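Local coordinates for transcriptional activator PlcR protein (PDB 3U3W) that activates transcription as a quorum-sensing virulence regulator, binding DNA through a helix-turn-helix domain in response to the signal peptide PapR, at residues A[11-14]-A[15-19]; A[31-34]-A[35-39]. All coordinates share one frame; numbering follows the deposited sequence.

Contact 1: A[11-14]-A[15-19]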
ATOM      1  N   LYS A  11      -1.601 -23.161  13.989  1.00 45.14           N
ATOM      2  CA  LYS A  11      -1.818 -23.521  15.392  1.00 42.95           C
ATOM      3  C   LYS A  11      -1.409 -22.382  16.319  1.00 51.99           C
ATOM      4  O   LYS A  11      -2.088 -22.081  17.301  1.00 51.16           O
ATOM      5  CB  LYS A  11      -1.017 -24.778  15.745  1.00 51.43           C
ATOM      6  CG  LYS A  11      -0.989 -25.145  17.238  1.00 57.70           C
ATOM      7  CD  LYS A  11      -0.287 -26.492  17.435  1.00 65.54           C
ATOM      8  CE  LYS A  11      -0.404 -27.023  18.860  1.00 65.46           C
ATOM      9  NZ  LYS A  11       0.664 -26.501  19.756  1.00 68.55           N
ATOM     10  N   LYS A  12      -0.283 -21.760  15.995  1.00 46.79           N
ATOM     11  CA  LYS A  12       0.229 -20.620  16.739  1.00 52.60           C
ATOM     12  C   LYS A  12      -0.783 -19.474  16.760  1.00 53.42           C
ATOM     13  O   LYS A  12      -1.053 -18.898  17.813  1.00 44.18           O
ATOM     14  CB  LYS A  12       1.569 -20.174  16.133  1.00 53.40           C
ATOM     15  CG  LYS A  12       2.092 -18.809  16.577  1.00 67.37           C
ATOM     16  CD  LYS A  12       3.595 -18.696  16.286  1.00 83.59           C
ATOM     17  CE  LYS A  12       4.105 -17.257  16.351  1.00 94.46           C
ATOM     18  NZ  LYS A  12       3.809 -16.479  15.106  1.00 86.95           N
ATOM     19  N   ILE A  13      -1.348 -19.161  15.594  1.00 45.40           N
ATOM     20  CA  ILE A  13      -2.289 -18.050  15.474  1.00 52.08           C
ATOM     21  C   ILE A  13      -3.669 -18.387  16.053  1.00 50.88           C
ATOM     22  O   ILE A  13      -4.365 -17.507  16.563  1.00 59.01           O
ATOM     23  CB  ILE A  13      -2.418 -17.567  14.002  1.00 49.95           C
ATOM     24  CG1 ILE A  13      -1.048 -17.205  13.439  1.00 45.58           C
ATOM     25  CG2 ILE A  13      -3.350 -16.373  13.907  1.00 48.96           C
ATOM     26  CD1 ILE A  13      -1.058 -16.886  11.973  1.00 47.02           C
ATOM     27  N   ARG A  14      -4.060 -19.659  15.978  1.00 48.55           N
ATOM     28  CA  ARG A  14      -5.311 -20.103  16.592  1.00 53.71           C
ATOM     29  C   ARG A  14      -5.253 -20.023  18.113  1.00 54.34           C
ATOM     30  O   ARG A  14      -6.221 -19.621  18.742  1.00 50.99           O
ATOM     31  CB  ARG A  14      -5.675 -21.536  16.181  1.00 56.57           C
ATOM     32  CG  ARG A  14      -6.818 -22.115  17.017  1.00 55.54           C
ATOM     33  CD  ARG A  14      -7.191 -23.540  16.638  1.00 54.29           C
ATOM     34  NE  ARG A  14      -6.095 -24.489  16.816  1.00 52.96           N
ATOM     35  CZ  ARG A  14      -5.673 -24.953  17.991  1.00 60.87           C
ATOM     36  NH1 ARG A  14      -4.669 -25.827  18.036  1.00 42.45           N
ATOM     37  NH2 ARG A  14      -6.249 -24.545  19.120  1.00 53.10           N
ATOM     38  N   VAL A  15      -4.125 -20.426  18.697  1.00 50.41           N
ATOM     39  CA  VAL A  15      -3.954 -20.349  20.145  1.00 57.00           C
ATOM     40  C   VAL A  15      -3.921 -18.881  20.559  1.00 53.03           C
ATOM     41  O   VAL A  15      -4.541 -18.478  21.542  1.00 50.24           O
ATOM     42  CB  VAL A  15      -2.652 -21.051  20.615  1.00 54.32           C
ATOM     43  CG1 VAL A  15      -2.455 -20.869  22.113  1.00 57.20           C
ATOM     44  CG2 VAL A  15      -2.677 -22.527  20.258  1.00 49.29           C
ATOM     45  N   LEU A  16      -3.196 -18.086  19.779  1.00 52.36           N
ATOM     46  CA  LEU A  16      -3.084 -16.652  20.006  1.00 56.45           C
ATOM     47  C   LEU A  16      -4.451 -15.966  19.972  1.00 63.35           C
ATOM     48  O   LEU A  16      -4.633 -14.895  20.551  1.00 50.09           O
ATOM     49  CB  LEU A  16      -2.177 -16.046  18.940  1.00 55.50           C
ATOM     50  CG  LEU A  16      -1.482 -14.722  19.230  1.00 60.70           C
ATOM     51  CD1 LEU A  16      -0.459 -14.883  20.348  1.00 51.32           C
ATOM     52  CD2 LEU A  16      -0.809 -14.232  17.964  1.00 65.21           C
ATOM     53  N   ARG A  17      -5.405 -16.585  19.281  1.00 63.18           N
ATOM     54  CA  ARG A  17      -6.747 -16.028  19.165  1.00 56.03           C
ATOM     55  C   ARG A  17      -7.703 -16.658  20.163  1.00 56.66           C
ATOM     56  O   ARG A  17      -8.873 -16.281  20.229  1.00 60.94           O
ATOM     57  CB  ARG A  17      -7.293 -16.218  17.749  1.00 56.27           C
ATOM     58  CG  ARG A  17      -6.541 -15.452  16.679  1.00 65.63           C
ATOM     59  CD  ARG A  17      -6.969 -13.986  16.584  1.00 57.68           C
ATOM     60  NE  ARG A  17      -6.373 -13.351  15.409  1.00 53.86           N
ATOM     61  CZ  ARG A  17      -5.202 -12.717  15.413  1.00 60.13           C
ATOM     62  NH1 ARG A  17      -4.501 -12.615  16.539  1.00 49.43           N
ATOM     63  NH2 ARG A  17      -4.736 -12.179  14.290  1.00 45.60           N
ATOM     64  N   GLY A  18      -7.209 -17.630  20.926  1.00 56.28           N
ATOM     65  CA  GLY A  18      -7.995 -18.259  21.977  1.00 65.37           C
ATOM     66  C   GLY A  18      -9.003 -19.314  21.542  1.00 64.46           C
ATOM     67  O   GLY A  18      -9.685 -19.905  22.380  1.00 69.83           O
ATOM     68  N   LEU A  19      -9.094 -19.550  20.236  1.00 57.68           N
ATOM     69  CA  LEU A  19      -9.963 -20.579  19.672  1.00 58.22           C
ATOM     70  C   LEU A  19      -9.388 -21.989  19.804  1.00 63.67           C
ATOM     71  O   LEU A  19      -8.172 -22.182  19.789  1.00 62.99           O
ATOM     72  CB  LEU A  19     -10.183 -20.301  18.188  1.00 61.55           C
ATOM     73  CG  LEU A  19     -11.146 -19.183  17.812  1.00 69.37           C
ATOM     74  CD1 LEU A  19     -10.987 -17.998  18.746  1.00 76.20           C
ATOM     75  CD2 LEU A  19     -10.927 -18.781  16.359  1.00 58.89           C
TER
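The guanidinium of R14 meets V15 CG2 over one face and the carbonyl oxygen of L19 at its edge. That oxygen lies in the guanidinium plane, and NH2 donates to it over 3.1 Å at an N-H...O angle of 155°. Three methylenes carry the group there: CG is anti to the backbone N (chi1 169°), the chain runs on extended, and a bend at chi3 turns the end back along the residues that follow. A second flat group, the guanidinium of R17, takes I13 CG2 over one face; a branched aliphatic side chain suits this, since its methyl can lie against the flat cation while the rest stays buried.

Between these two arginines V15 N still donates to K11 O and L16 N to K12 O, both at 3.0 Å. R17 N is then shared weakly between I13 O and R14 O, and L19 N reaches R14 O weakly at 3.2 Å, whereas G18 N makes a sound bond of 2.9 Å to V15 O. The chain leaves helical geometry at G18, whose positive phi of 79° belongs to a Schellman motif, a conformation that glycine adopts with least cost, and this reversal brings L19 O round to the arginine. The aliphatic part of R14 is used as well, its CG lying 4.0 Å from L19 CB.

The polar ends reach further: R14 NE forms a salt bridge with E38 and NH2 one with a DNA phosphate, while R17 NE donates to L56 O. The contact thus closes helix 4-16 of the helix-turn-helix domain, with R14 packed on Q21 and L24 of helix 21-25, I13 and R17 against I58, and R17 also touching L188 of the second subunit.

Contact 2: A[31-34]-A[35-39]. With nucleotides of chain F; nucleotides of chain E.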
ATOM      1  N   GLN A  31     -13.224 -30.885  12.841  1.00 44.75           N
ATOM      2  CA  GLN A  31     -12.148 -30.490  13.741  1.00 56.31           C
ATOM      3  C   GLN A  31     -10.889 -31.341  13.519  1.00 49.81           C
ATOM      4  O   GLN A  31      -9.772 -30.850  13.676  1.00 45.62           O
ATOM      5  CB  GLN A  31     -12.595 -30.503  15.212  1.00 50.94           C
ATOM      6  CG  GLN A  31     -12.570 -31.864  15.883  1.00 49.29           C
ATOM      7  CD  GLN A  31     -11.217 -32.229  16.454  1.00 61.29           C
ATOM      8  OE1 GLN A  31     -10.794 -33.382  16.381  1.00 66.96           O
ATOM      9  NE2 GLN A  31     -10.533 -31.251  17.038  1.00 66.80           N
ATOM     10  N   SER A  32     -11.081 -32.604  13.140  1.00 45.42           N
ATOM     11  CA  SER A  32      -9.970 -33.527  12.911  1.00 52.68           C
ATOM     12  C   SER A  32      -9.096 -33.122  11.713  1.00 54.42           C
ATOM     13  O   SER A  32      -7.899 -33.431  11.675  1.00 49.73           O
ATOM     14  CB  SER A  32     -10.481 -34.961  12.726  1.00 47.68           C
ATOM     15  OG  SER A  32     -11.201 -35.098  11.515  1.00 50.95           O
ATOM     16  N   GLU A  33      -9.697 -32.435  10.743  1.00 43.31           N
ATOM     17  CA  GLU A  33      -8.950 -31.919   9.596  1.00 45.23           C
ATOM     18  C   GLU A  33      -8.099 -30.713   9.989  1.00 49.72           C
ATOM     19  O   GLU A  33      -7.000 -30.537   9.475  1.00 45.76           O
ATOM     20  CB  GLU A  33      -9.896 -31.547   8.451  1.00 42.94           C
ATOM     21  CG  GLU A  33      -9.219 -30.987   7.210  1.00 38.04           C
ATOM     22  CD  GLU A  33      -8.389 -32.019   6.462  1.00 58.96           C
ATOM     23  OE1 GLU A  33      -8.243 -33.155   6.967  1.00 41.91           O
ATOM     24  OE2 GLU A  33      -7.877 -31.687   5.366  1.00 60.40           O
ATOM     25  N   VAL A  34      -8.611 -29.882  10.894  1.00 46.84           N
ATOM     26  CA  VAL A  34      -7.804 -28.828  11.494  1.00 43.11           C
ATOM     27  C   VAL A  34      -6.597 -29.458  12.198  1.00 46.24           C
ATOM     28  O   VAL A  34      -5.464 -29.023  12.007  1.00 39.23           O
ATOM     29  CB  VAL A  34      -8.624 -27.963  12.481  1.00 46.40           C
ATOM     30  CG1 VAL A  34      -7.704 -27.234  13.472  1.00 42.74           C
ATOM     31  CG2 VAL A  34      -9.489 -26.984  11.712  1.00 40.72           C
ATOM     32  N   SER A  35      -6.844 -30.494  12.997  1.00 46.63           N
ATOM     33  CA  SER A  35      -5.758 -31.226  13.648  1.00 46.00           C
ATOM     34  C   SER A  35      -4.704 -31.681  12.632  1.00 46.33           C
ATOM     35  O   SER A  35      -3.509 -31.483  12.836  1.00 46.38           O
ATOM     36  CB  SER A  35      -6.299 -32.434  14.421  1.00 43.10           C
ATOM     37  OG  SER A  35      -5.255 -33.128  15.090  1.00 32.43           O
ATOM     38  N   ARG A  36      -5.153 -32.283  11.535  1.00 43.30           N
ATOM     39  CA  ARG A  36      -4.233 -32.808  10.544  1.00 47.18           C
ATOM     40  C   ARG A  36      -3.510 -31.695   9.784  1.00 50.52           C
ATOM     41  O   ARG A  36      -2.358 -31.860   9.390  1.00 49.25           O
ATOM     42  CB  ARG A  36      -4.944 -33.760   9.582  1.00 45.66           C
ATOM     43  CG  ARG A  36      -5.334 -35.106  10.186  1.00 50.92           C
ATOM     44  CD  ARG A  36      -5.643 -36.096   9.077  1.00 57.00           C
ATOM     45  NE  ARG A  36      -6.580 -37.140   9.477  1.00 58.90           N
ATOM     46  CZ  ARG A  36      -6.215 -38.331   9.936  1.00 68.00           C
ATOM     47  NH1 ARG A  36      -4.928 -38.630  10.068  1.00 76.03           N
ATOM     48  NH2 ARG A  36      -7.138 -39.222  10.263  1.00 63.85           N
ATOM     49  N   ILE A  37      -4.189 -30.569   9.581  1.00 46.07           N
ATOM     50  CA  ILE A  37      -3.567 -29.385   8.992  1.00 42.75           C
ATOM     51  C   ILE A  37      -2.464 -28.805   9.893  1.00 52.66           C
ATOM     52  O   ILE A  37      -1.391 -28.438   9.406  1.00 47.58           O
ATOM     53  CB  ILE A  37      -4.609 -28.296   8.659  1.00 49.26           C
ATOM     54  CG1 ILE A  37      -5.480 -28.748   7.491  1.00 44.24           C
ATOM     55  CG2 ILE A  37      -3.936 -26.974   8.310  1.00 40.98           C
ATOM     56  CD1 ILE A  37      -6.676 -27.877   7.277  1.00 48.05           C
ATOM     57  N   GLU A  38      -2.711 -28.738  11.201  1.00 40.84           N
ATOM     58  CA  GLU A  38      -1.703 -28.206  12.130  1.00 48.88           C
ATOM     59  C   GLU A  38      -0.498 -29.128  12.353  1.00 44.10           C
ATOM     60  O   GLU A  38       0.568 -28.667  12.746  1.00 44.29           O
ATOM     61  CB  GLU A  38      -2.322 -27.849  13.478  1.00 40.47           C
ATOM     62  CG  GLU A  38      -3.471 -26.879  13.390  1.00 41.00           C
ATOM     63  CD  GLU A  38      -3.992 -26.453  14.757  1.00 60.79           C
ATOM     64  OE1 GLU A  38      -3.834 -27.216  15.750  1.00 52.49           O
ATOM     65  OE2 GLU A  38      -4.557 -25.339  14.829  1.00 53.78           O
ATOM     66  N   SER A  39      -0.673 -30.423  12.108  1.00 47.69           N
ATOM     67  CA  SER A  39       0.404 -31.392  12.307  1.00 40.88           C
ATOM     68  C   SER A  39       1.288 -31.530  11.067  1.00 48.53           C
ATOM     69  O   SER A  39       2.318 -32.202  11.107  1.00 62.16           O
ATOM     70  CB  SER A  39      -0.160 -32.764  12.706  1.00 43.54           C
ATOM     71  OG  SER A  39      -0.636 -33.477  11.575  1.00 48.49           O
TER
ATOM     72  P    DT F  12      -8.129 -30.919   2.629  1.00 53.43           P
ATOM     73  OP1  DT F  12      -8.323 -30.822   1.172  1.00 75.04           O
ATOM     74  OP2  DT F  12      -8.097 -29.700   3.453  1.00 58.54           O
ATOM     75  O5'  DT F  12      -9.274 -31.857   3.228  1.00 61.70           O
ATOM     76  C5'  DT F  12     -10.537 -31.888   2.576  1.00 52.71           C
ATOM     77  C4'  DT F  12     -11.463 -32.899   3.224  1.00 49.22           C
ATOM     78  O4'  DT F  12     -10.841 -34.210   3.232  1.00 54.00           O
ATOM     79  C3'  DT F  12     -11.880 -32.601   4.667  1.00 49.66           C
ATOM     80  O3'  DT F  12     -13.287 -32.318   4.601  1.00 48.44           O
ATOM     81  C2'  DT F  12     -11.497 -33.863   5.462  1.00 45.79           C
ATOM     82  C1'  DT F  12     -11.325 -34.911   4.358  1.00 52.38           C
ATOM     83  N1   DT F  12     -10.365 -36.018   4.629  1.00 58.86           N
ATOM     84  C2   DT F  12     -10.821 -37.316   4.578  1.00 56.29           C
ATOM     85  O2   DT F  12     -11.975 -37.604   4.335  1.00 59.73           O
ATOM     86  N3   DT F  12      -9.871 -38.272   4.822  1.00 57.41           N
ATOM     87  C4   DT F  12      -8.536 -38.068   5.105  1.00 54.95           C
ATOM     88  O4   DT F  12      -7.774 -39.004   5.311  1.00 55.76           O
ATOM     89  C5   DT F  12      -8.115 -36.684   5.141  1.00 59.38           C
ATOM     90  C7   DT F  12      -6.685 -36.324   5.435  1.00 48.27           C
ATOM     91  C6   DT F  12      -9.039 -35.741   4.901  1.00 57.38           C
TER
ATOM     92  P    DA E   3      -3.394 -32.675  18.182  1.00 51.25           P
ATOM     93  OP1  DA E   3      -1.935 -32.573  18.470  1.00 43.06           O
ATOM     94  OP2  DA E   3      -3.990 -31.914  17.066  1.00 44.63           O
ATOM     95  O5'  DA E   3      -3.689 -34.225  18.006  1.00 61.99           O
ATOM     96  C5'  DA E   3      -3.345 -35.085  19.079  1.00 47.54           C
ATOM     97  C4'  DA E   3      -3.542 -36.523  18.651  1.00 50.61           C
ATOM     98  O4'  DA E   3      -4.945 -36.860  18.661  1.00 58.93           O
ATOM     99  C3'  DA E   3      -3.055 -36.863  17.255  1.00 45.48           C
ATOM    100  O3'  DA E   3      -2.509 -38.154  17.379  1.00 55.62           O
ATOM    101  C2'  DA E   3      -4.317 -36.834  16.398  1.00 43.92           C
ATOM    102  C1'  DA E   3      -5.379 -37.291  17.387  1.00 57.65           C
ATOM    103  N9   DA E   3      -6.726 -36.736  17.220  1.00 59.91           N
ATOM    104  C8   DA E   3      -7.089 -35.453  16.917  1.00 57.19           C
ATOM    105  N7   DA E   3      -8.392 -35.267  16.860  1.00 56.21           N
ATOM    106  C5   DA E   3      -8.922 -36.512  17.149  1.00 60.16           C
ATOM    107  C6   DA E   3     -10.248 -36.989  17.251  1.00 61.30           C
ATOM    108  N6   DA E   3     -11.340 -36.234  17.059  1.00 48.22           N
ATOM    109  N1   DA E   3     -10.411 -38.294  17.549  1.00 56.54           N
ATOM    110  C2   DA E   3      -9.334 -39.059  17.743  1.00 63.57           C
ATOM    111  N3   DA E   3      -8.047 -38.724  17.686  1.00 61.41           N
ATOM    112  C4   DA E   3      -7.908 -37.425  17.377  1.00 64.12           C
ATOM    113  P    DT E   2      -7.541 -27.936  21.400  1.00 66.40           P
ATOM    114  OP1  DT E   2      -6.706 -26.748  21.698  1.00 62.43           O
ATOM    115  OP2  DT E   2      -8.614 -27.867  20.374  1.00 61.26           O
ATOM    116  O5'  DT E   2      -6.555 -29.125  21.014  1.00 65.03           O
ATOM    117  C5'  DT E   2      -7.055 -30.430  21.014  1.00 61.39           C
ATOM    118  C4'  DT E   2      -5.924 -31.414  20.884  1.00 50.05           C
ATOM    119  O4'  DT E   2      -6.474 -32.692  21.261  1.00 63.12           O
ATOM    120  C3'  DT E   2      -5.428 -31.623  19.459  1.00 61.01           C
ATOM    121  O3'  DT E   2      -4.188 -32.295  19.523  1.00 48.92           O
ATOM    122  C2'  DT E   2      -6.521 -32.521  18.887  1.00 52.91           C
ATOM    123  C1'  DT E   2      -6.808 -33.419  20.092  1.00 57.34           C
ATOM    124  N1   DT E   2      -8.220 -33.868  20.180  1.00 64.93           N
ATOM    125  C2   DT E   2      -8.439 -35.211  20.383  1.00 63.80           C
ATOM    126  O2   DT E   2      -7.531 -36.011  20.496  1.00 58.55           O
ATOM    127  N3   DT E   2      -9.759 -35.578  20.449  1.00 63.10           N
ATOM    128  C4   DT E   2     -10.854 -34.745  20.333  1.00 63.22           C
ATOM    129  O4   DT E   2     -12.000 -35.173  20.404  1.00 59.30           O
ATOM    130  C5   DT E   2     -10.557 -33.349  20.118  1.00 58.42           C
ATOM    131  C7   DT E   2     -11.680 -32.364  19.978  1.00 53.97           C
ATOM    132  C6   DT E   2      -9.268 -32.976  20.054  1.00 62.67           C
TER
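E33 and I37, one turn apart on helix 31-38, cross obliquely, and E33 CG lies 4.0 Å from I37 CD1 on the packed side. The same turn is tied by I37 N donating to E33 O over 2.8 Å. V34 and E38 lie side by side, V34 CG1 being 3.9 Å from E38 OE2, and E38 N bonds to V34 O nearly along the C=O axis. Branched aliphatic residues fill this side well, while the carboxylate of E38 is held by R14 and Q21.

Nucleotides cover another side. The E33 carboxylate turns to DT12 of chain F, its OE1 buried without a partner in the model. Q31 has CG in the crowded position between backbone N and carbonyl carbon (chi1 82°), and a further bend at chi2 lays its amide at the base edges. Its OE1 accepts a nearly straight bond of 3.0 Å from N6 of DA3 of chain E. NE2 comes within 3.3 Å of the C7 methyl of DT2 of chain E. S35, small enough to let the backbone approach, gives its OG proton to OP2 of DA3, a bond of 2.6 Å. R36 stretches from CG to NE, its CD 3.8 Å from C7 of DT12, and NH2 donates to a guanine base. S32 OG is hydrogen-bonded to N4 of a cytosine base. Such base reading is the work of a helix-turn-helix recognition helix.

The solvent side is at exposed S39, whose OG donates to R36 O at 3.2 Å from above the carbonyl plane.

Behind, V34 rests on Q21 and S25 of helix 21-25, and I37 reaches I10 of helix 4-16 and I48 and I52 of helix 46-56.

Contacts 1 and 2 lie in series within one helix-turn-helix domain, their centres about 13 Å apart, and they touch directly. A salt bridge of 2.7 Å joins R14 NE to E38 OE2, and the same carboxylate oxygen packs 3.3 Å from K11 CA, so the end of helix 4-16 is tied to the C-terminal part of helix 31-38. Both meet the DNA, but differently: 11-19 sends R14 to a phosphate, whereas 31-39 reads bases as well as gripping the backbone. By holding NE while NH2 meets the phosphate, E38 may help fix the arginine's orientation. The calcium ion is about 9 Å from the R36 side chain.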